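Local coordinates for Serine/threonine-protein kinase Tel1 (PDB 6SKY) that probably phosphorylates serine and threonine residues in [ST]-Q motifs to switch on checkpoint signalling when DNA is damaged, at residues A[2520-2525]-A[2655-2660]; A[2527-2532]-A[2591-2596]. All blocks are in the same frame, centred on the assembly; numbering follows the deposited sequence.

In the fold
Both contacts lie in the small lobe of the kinase and reach the same antiparallel sheet, with centres about 12 Å apart. Interaction 1 sets the end of helix 2507-2522 against the hairpin 2651-2662 at one margin of that sheet; it is partly buried, and consists of methyl groups resting on serines. Interaction 2 is buried and takes the loop after the same helix to strand 2593-2599, near the middle of the sheet, where a tyrosine ring meets a lysine. The two join through a hydrogen bond from Tyr-2529 to Asp-2523, and through Leu-2520, which packs on Leu-2595 beside the lysine.

Interaction 1. Residues A[2520-2525]-A[2655-2660]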
ATOM      1  N   LEU A2520     -19.473  25.992  51.528  1.00 47.37           N
ATOM      2  CA  LEU A2520     -18.663  24.946  52.137  1.00 47.37           C
ATOM      3  C   LEU A2520     -17.270  24.898  51.529  1.00 47.37           C
ATOM      4  O   LEU A2520     -16.288  24.651  52.235  1.00 47.37           O
ATOM      5  CB  LEU A2520     -19.355  23.599  51.988  1.00 47.37           C
ATOM      6  CG  LEU A2520     -18.622  22.395  52.555  1.00 47.37           C
ATOM      7  CD1 LEU A2520     -18.746  22.376  54.057  1.00 47.37           C
ATOM      8  CD2 LEU A2520     -19.190  21.143  51.962  1.00 47.37           C
ATOM      9  N   ALA A2521     -17.163  25.131  50.223  1.00 49.89           N
ATOM     10  CA  ALA A2521     -15.860  25.125  49.571  1.00 49.89           C
ATOM     11  C   ALA A2521     -14.967  26.227  50.115  1.00 49.89           C
ATOM     12  O   ALA A2521     -13.791  26.001  50.413  1.00 49.89           O
ATOM     13  CB  ALA A2521     -16.031  25.277  48.062  1.00 49.89           C
ATOM     14  N   MET A2522     -15.515  27.430  50.260  1.00 57.76           N
ATOM     15  CA  MET A2522     -14.701  28.572  50.650  1.00 57.76           C
ATOM     16  C   MET A2522     -14.281  28.538  52.114  1.00 57.76           C
ATOM     17  O   MET A2522     -13.351  29.255  52.491  1.00 57.76           O
ATOM     18  CB  MET A2522     -15.459  29.866  50.359  1.00 57.76           C
ATOM     19  CG  MET A2522     -15.605  30.198  48.886  1.00 57.76           C
ATOM     20  SD  MET A2522     -14.036  30.576  48.095  1.00 57.76           S
ATOM     21  CE  MET A2522     -13.695  29.031  47.271  1.00 57.76           C
ATOM     22  N   ASP A2523     -14.927  27.726  52.941  1.00 66.62           N
ATOM     23  CA  ASP A2523     -14.731  27.782  54.388  1.00 66.62           C
ATOM     24  C   ASP A2523     -13.494  26.988  54.784  1.00 66.62           C
ATOM     25  O   ASP A2523     -13.531  25.762  54.874  1.00 66.62           O
ATOM     26  CB  ASP A2523     -15.963  27.253  55.105  1.00 66.62           C
ATOM     27  CG  ASP A2523     -15.739  27.081  56.582  1.00 66.62           C
ATOM     28  OD1 ASP A2523     -15.252  28.035  57.219  1.00 66.62           O
ATOM     29  OD2 ASP A2523     -16.056  25.997  57.111  1.00 66.62           O
ATOM     30  N   ARG A2524     -12.397  27.690  55.054  1.00 75.55           N
ATOM     31  CA  ARG A2524     -11.152  27.070  55.493  1.00 75.55           C
ATOM     32  C   ARG A2524     -10.800  27.588  56.878  1.00 75.55           C
ATOM     33  O   ARG A2524     -10.673  28.799  57.081  1.00 75.55           O
ATOM     34  CB  ARG A2524     -10.016  27.351  54.510  1.00 75.55           C
ATOM     35  CG  ARG A2524      -9.918  28.796  54.054  1.00 75.55           C
ATOM     36  CD  ARG A2524      -8.957  28.934  52.891  1.00 75.55           C
ATOM     37  NE  ARG A2524      -9.230  30.128  52.096  1.00 75.55           N
ATOM     38  CZ  ARG A2524      -8.657  30.399  50.927  1.00 75.55           C
ATOM     39  NH1 ARG A2524      -7.773  29.562  50.405  1.00 75.55           N
ATOM     40  NH2 ARG A2524      -8.969  31.510  50.277  1.00 75.55           N
ATOM     41  N   ASP A2525     -10.648  26.672  57.826  1.00 84.57           N
ATOM     42  CA  ASP A2525     -10.228  27.003  59.186  1.00 84.57           C
ATOM     43  C   ASP A2525      -9.161  26.005  59.610  1.00 84.57           C
ATOM     44  O   ASP A2525      -9.473  24.808  59.778  1.00 84.57           O
ATOM     45  CB  ASP A2525     -11.411  26.981  60.148  1.00 84.57           C
ATOM     46  CG  ASP A2525     -11.060  27.533  61.511  1.00 84.57           C
ATOM     47  OD1 ASP A2525     -10.032  28.232  61.626  1.00 84.57           O
ATOM     48  OD2 ASP A2525     -11.810  27.261  62.470  1.00 84.57           O
ATOM     49  N   THR A2655     -17.700  28.494  40.797  1.00 47.32           N
ATOM     50  CA  THR A2655     -17.317  29.882  40.613  1.00 47.32           C
ATOM     51  C   THR A2655     -15.897  29.922  40.079  1.00 47.32           C
ATOM     52  O   THR A2655     -15.329  28.874  39.767  1.00 47.32           O
ATOM     53  CB  THR A2655     -17.435  30.648  41.927  1.00 47.32           C
ATOM     54  OG1 THR A2655     -16.853  29.875  42.980  1.00 47.32           O
ATOM     55  CG2 THR A2655     -18.886  30.900  42.259  1.00 47.32           C
ATOM     56  N   SER A2656     -15.306  31.104  39.966  1.00 58.46           N
ATOM     57  CA  SER A2656     -13.919  31.196  39.530  1.00 58.46           C
ATOM     58  C   SER A2656     -12.942  30.781  40.608  1.00 58.46           C
ATOM     59  O   SER A2656     -11.735  30.942  40.428  1.00 58.46           O
ATOM     60  CB  SER A2656     -13.596  32.617  39.071  1.00 58.46           C
ATOM     61  OG  SER A2656     -14.139  32.877  37.790  1.00 58.46           O
ATOM     62  N   SER A2657     -13.431  30.250  41.722  1.00 54.97           N
ATOM     63  CA  SER A2657     -12.563  29.883  42.828  1.00 54.97           C
ATOM     64  C   SER A2657     -12.951  28.562  43.478  1.00 54.97           C
ATOM     65  O   SER A2657     -12.370  28.208  44.506  1.00 54.97           O
ATOM     66  CB  SER A2657     -12.576  30.988  43.878  1.00 54.97           C
ATOM     67  OG  SER A2657     -13.906  31.374  44.176  1.00 54.97           O
ATOM     68  N   SER A2658     -13.904  27.823  42.925  1.00 46.95           N
ATOM     69  CA  SER A2658     -14.403  26.644  43.611  1.00 46.95           C
ATOM     70  C   SER A2658     -15.018  25.687  42.607  1.00 46.95           C
ATOM     71  O   SER A2658     -15.468  26.080  41.529  1.00 46.95           O
ATOM     72  CB  SER A2658     -15.429  27.020  44.685  1.00 46.95           C
ATOM     73  OG  SER A2658     -16.547  27.670  44.115  1.00 46.95           O
ATOM     74  N   GLY A2659     -15.050  24.420  42.991  1.00 37.75           N
ATOM     75  CA  GLY A2659     -15.660  23.427  42.133  1.00 37.75           C
ATOM     76  C   GLY A2659     -15.924  22.145  42.876  1.00 37.75           C
ATOM     77  O   GLY A2659     -15.511  21.958  44.020  1.00 37.75           O
ATOM     78  N   LEU A2660     -16.646  21.265  42.203  1.00 31.94           N
ATOM     79  CA  LEU A2660     -16.879  19.905  42.657  1.00 31.94           C
ATOM     80  C   LEU A2660     -16.212  18.959  41.677  1.00 31.94           C
ATOM     81  O   LEU A2660     -16.496  19.003  40.479  1.00 31.94           O
ATOM     82  CB  LEU A2660     -18.367  19.598  42.741  1.00 31.94           C
ATOM     83  CG  LEU A2660     -19.207  20.533  43.586  1.00 31.94           C
ATOM     84  CD1 LEU A2660     -20.630  20.089  43.516  1.00 31.94           C
ATOM     85  CD2 LEU A2660     -18.708  20.497  44.996  1.00 31.94           C
TER
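The flat group here is the peptide between Ser-2657 and Ser-2658, and the methyl CE of Met-2522 sits over one of its faces, at the oxygen end. CE lies 3.2 Å from Ser-2657 O, well above the peptide plane. The Ser-2657 hydroxyl rises from the same face, with OG 4.0 Å from Met-2522 SD. The methionine gets there by folding: CG is anti to the carbonyl carbon (chi1 -71°), and further bends about chi2 and chi3 swing the thioether across to the serines.

Beside it, CB of Ser-2658 takes two methyl groups at once, CE of Met-2522 at 3.7 Å and CB of Ala-2521 at 3.8 Å. The hydroxyl of Ser-2658 is engaged within its own turn, donating to Thr-2655 OG1 in a bond modelled so short that its exact length is doubtful. Contact across the two segments is van der Waals, made by methyl groups and sulfur against serine CB, OG and a carbonyl oxygen. Ala-2521 also packs on Val-2609, and the backbone of Gly-2659 bonds to that of Lys-2610, a residue of the nucleotide pocket.

The arrangement is a helix C-terminus laid against the tight turn of a beta hairpin, at the margin of the antiparallel sheet that forms the small lobe in PI3-kinase-like kinases.

Interaction 2. Residues A[2527-2532]-A[2591-2596]; sequences TRYKSG and APKILT
Tyr-2529 lays one face of its ring on the side chain of Lys-2593, joining the loop that follows helix 2507-2522 to the antiparallel sheet of the kinase small lobe. Ala-2591 belongs to the link between strands 2576-2585 and 2593-2599, which probably corresponds to the P-loop of PI3-kinase-like enzymes; the neighbouring Pro-2592 touches the bound ATP analogue.

The better-packed part is the ring, flanked on both faces. Lys-2593 NZ stands 4.9 Å from the ring centroid and 22° off its normal, a cation-pi contact over the face, and the adjacent CE approaches Tyr-2529 CE2 to 4.4 Å. On the opposite face lies CG of Arg-2528, 4.2 Å above the plane and displaced toward the rim. The phenol oxygen is tied down too, hydrogen-bonded to Asp-2523 OD2, so the ring has a neighbour on each face and a hydrogen bond at its far end. Nearer the backbone, Tyr-2529 CB meets Ala-2591 CB at 4.3 Å, an apolar touch that Ile-2585 extends by packing on both residues.

Toward solvent the character changes. Lys-2530, exposed, starts off away from the strand, and exposed Ser-2531 stands beside the segment without a close approach to it; Gly-2532 carries the chain on toward strand 2534-2536, its backbone bonded to that of Ile-2585.

What places the ammonium group under the ring is the shape of Lys-2593: the chain curls back through two bends, about CG-CD and CD-CE. There NZ donates to Ala-2591 O at 3.0 Å, in the carbonyl plane, with a C=O...N angle of 159°.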
ATOM      1  N   THR A2527      -7.751  25.245  62.334  1.00 84.63           N
ATOM      2  CA  THR A2527      -8.016  24.513  63.567  1.00 84.63           C
ATOM      3  C   THR A2527      -9.180  23.548  63.396  1.00 84.63           C
ATOM      4  O   THR A2527      -9.096  22.381  63.793  1.00 84.63           O
ATOM      5  CB  THR A2527      -8.301  25.488  64.708  1.00 84.63           C
ATOM      6  OG1 THR A2527      -9.416  26.317  64.360  1.00 84.63           O
ATOM      7  CG2 THR A2527      -7.088  26.362  64.971  1.00 84.63           C
ATOM      8  N   ARG A2528     -10.276  24.019  62.803  1.00 81.91           N
ATOM      9  CA  ARG A2528     -11.460  23.187  62.658  1.00 81.91           C
ATOM     10  C   ARG A2528     -11.300  22.140  61.566  1.00 81.91           C
ATOM     11  O   ARG A2528     -11.977  21.108  61.609  1.00 81.91           O
ATOM     12  CB  ARG A2528     -12.669  24.076  62.372  1.00 81.91           C
ATOM     13  CG  ARG A2528     -14.008  23.391  62.475  1.00 81.91           C
ATOM     14  CD  ARG A2528     -15.085  24.431  62.665  1.00 81.91           C
ATOM     15  NE  ARG A2528     -14.790  25.641  61.907  1.00 81.91           N
ATOM     16  CZ  ARG A2528     -15.472  26.773  62.017  1.00 81.91           C
ATOM     17  NH1 ARG A2528     -16.491  26.852  62.858  1.00 81.91           N
ATOM     18  NH2 ARG A2528     -15.135  27.827  61.291  1.00 81.91           N
ATOM     19  N   TYR A2529     -10.416  22.373  60.603  1.00 78.11           N
ATOM     20  CA  TYR A2529     -10.175  21.446  59.501  1.00 78.11           C
ATOM     21  C   TYR A2529      -8.689  21.117  59.480  1.00 78.11           C
ATOM     22  O   TYR A2529      -7.891  21.869  58.916  1.00 78.11           O
ATOM     23  CB  TYR A2529     -10.626  22.051  58.181  1.00 78.11           C
ATOM     24  CG  TYR A2529     -12.088  22.406  58.146  1.00 78.11           C
ATOM     25  CD1 TYR A2529     -13.047  21.510  58.577  1.00 78.11           C
ATOM     26  CD2 TYR A2529     -12.505  23.644  57.698  1.00 78.11           C
ATOM     27  CE1 TYR A2529     -14.379  21.834  58.554  1.00 78.11           C
ATOM     28  CE2 TYR A2529     -13.831  23.975  57.670  1.00 78.11           C
ATOM     29  CZ  TYR A2529     -14.768  23.068  58.099  1.00 78.11           C
ATOM     30  OH  TYR A2529     -16.100  23.401  58.072  1.00 78.11           O
ATOM     31  N   LYS A2530      -8.316  19.999  60.090  1.00 79.35           N
ATOM     32  CA  LYS A2530      -6.923  19.578  60.149  1.00 79.35           C
ATOM     33  C   LYS A2530      -6.638  18.603  59.016  1.00 79.35           C
ATOM     34  O   LYS A2530      -7.375  17.631  58.827  1.00 79.35           O
ATOM     35  CB  LYS A2530      -6.595  18.923  61.490  1.00 79.35           C
ATOM     36  CG  LYS A2530      -7.296  19.520  62.693  1.00 79.35           C
ATOM     37  CD  LYS A2530      -6.963  18.711  63.933  1.00 79.35           C
ATOM     38  CE  LYS A2530      -7.674  19.233  65.161  1.00 79.35           C
ATOM     39  NZ  LYS A2530      -7.325  18.423  66.361  1.00 79.35           N
ATOM     40  N   SER A2531      -5.558  18.855  58.283  1.00 75.90           N
ATOM     41  CA  SER A2531      -5.198  18.041  57.132  1.00 75.90           C
ATOM     42  C   SER A2531      -4.909  16.598  57.523  1.00 75.90           C
ATOM     43  O   SER A2531      -4.001  16.331  58.314  1.00 75.90           O
ATOM     44  CB  SER A2531      -3.990  18.650  56.426  1.00 75.90           C
ATOM     45  OG  SER A2531      -4.239  20.002  56.093  1.00 75.90           O
ATOM     46  N   GLY A2532      -5.674  15.664  56.974  1.00 74.50           N
ATOM     47  CA  GLY A2532      -5.495  14.254  57.239  1.00 74.50           C
ATOM     48  C   GLY A2532      -6.519  13.655  58.173  1.00 74.50           C
ATOM     49  O   GLY A2532      -6.600  12.426  58.267  1.00 74.50           O
ATOM     50  N   ALA A2591      -8.096  23.586  52.613  1.00 62.10           N
ATOM     51  CA  ALA A2591      -8.358  22.169  52.809  1.00 62.10           C
ATOM     52  C   ALA A2591      -9.403  21.646  51.836  1.00 62.10           C
ATOM     53  O   ALA A2591     -10.581  22.001  51.947  1.00 62.10           O
ATOM     54  CB  ALA A2591      -8.819  21.923  54.245  1.00 62.10           C
ATOM     55  N   PRO A2592      -9.023  20.807  50.873  1.00 54.56           N
ATOM     56  CA  PRO A2592     -10.034  20.156  50.032  1.00 54.56           C
ATOM     57  C   PRO A2592     -10.721  19.057  50.823  1.00 54.56           C
ATOM     58  O   PRO A2592     -10.068  18.151  51.336  1.00 54.56           O
ATOM     59  CB  PRO A2592      -9.218  19.595  48.865  1.00 54.56           C
ATOM     60  CG  PRO A2592      -7.875  19.404  49.414  1.00 54.56           C
ATOM     61  CD  PRO A2592      -7.657  20.438  50.476  1.00 54.56           C
ATOM     62  N   LYS A2593     -12.037  19.142  50.934  1.00 45.50           N
ATOM     63  CA  LYS A2593     -12.788  18.197  51.739  1.00 45.50           C
ATOM     64  C   LYS A2593     -13.484  17.179  50.853  1.00 45.50           C
ATOM     65  O   LYS A2593     -14.001  17.515  49.788  1.00 45.50           O
ATOM     66  CB  LYS A2593     -13.802  18.918  52.623  1.00 45.50           C
ATOM     67  CG  LYS A2593     -14.398  20.150  52.018  1.00 45.50           C
ATOM     68  CD  LYS A2593     -15.000  21.024  53.088  1.00 45.50           C
ATOM     69  CE  LYS A2593     -13.934  21.635  53.957  1.00 45.50           C
ATOM     70  NZ  LYS A2593     -13.183  22.686  53.239  1.00 45.50           N
ATOM     71  N   ILE A2594     -13.493  15.934  51.300  1.00 42.46           N
ATOM     72  CA  ILE A2594     -14.036  14.828  50.530  1.00 42.46           C
ATOM     73  C   ILE A2594     -15.356  14.436  51.175  1.00 42.46           C
ATOM     74  O   ILE A2594     -15.386  13.736  52.189  1.00 42.46           O
ATOM     75  CB  ILE A2594     -13.068  13.643  50.459  1.00 42.46           C
ATOM     76  CG1 ILE A2594     -11.775  14.044  49.764  1.00 42.46           C
ATOM     77  CG2 ILE A2594     -13.683  12.514  49.686  1.00 42.46           C
ATOM     78  CD1 ILE A2594     -10.679  14.457  50.686  1.00 42.46           C
ATOM     79  N   LEU A2595     -16.450  14.877  50.584  1.00 41.25           N
ATOM     80  CA  LEU A2595     -17.778  14.518  51.047  1.00 41.25           C
ATOM     81  C   LEU A2595     -18.216  13.210  50.418  1.00 41.25           C
ATOM     82  O   LEU A2595     -17.722  12.806  49.371  1.00 41.25           O
ATOM     83  CB  LEU A2595     -18.784  15.603  50.694  1.00 41.25           C
ATOM     84  CG  LEU A2595     -19.017  16.760  51.649  1.00 41.25           C
ATOM     85  CD1 LEU A2595     -17.735  17.476  51.975  1.00 41.25           C
ATOM     86  CD2 LEU A2595     -19.986  17.699  51.001  1.00 41.25           C
ATOM     87  N   THR A2596     -19.165  12.552  51.066  1.00 45.31           N
ATOM     88  CA  THR A2596     -19.805  11.368  50.518  1.00 45.31           C
ATOM     89  C   THR A2596     -21.305  11.580  50.550  1.00 45.31           C
ATOM     90  O   THR A2596     -21.845  12.071  51.541  1.00 45.31           O
ATOM     91  CB  THR A2596     -19.443  10.108  51.304  1.00 45.31           C
ATOM     92  OG1 THR A2596     -18.029  10.060  51.510  1.00 45.31           O
ATOM     93  CG2 THR A2596     -19.865   8.873  50.545  1.00 45.31           C
TER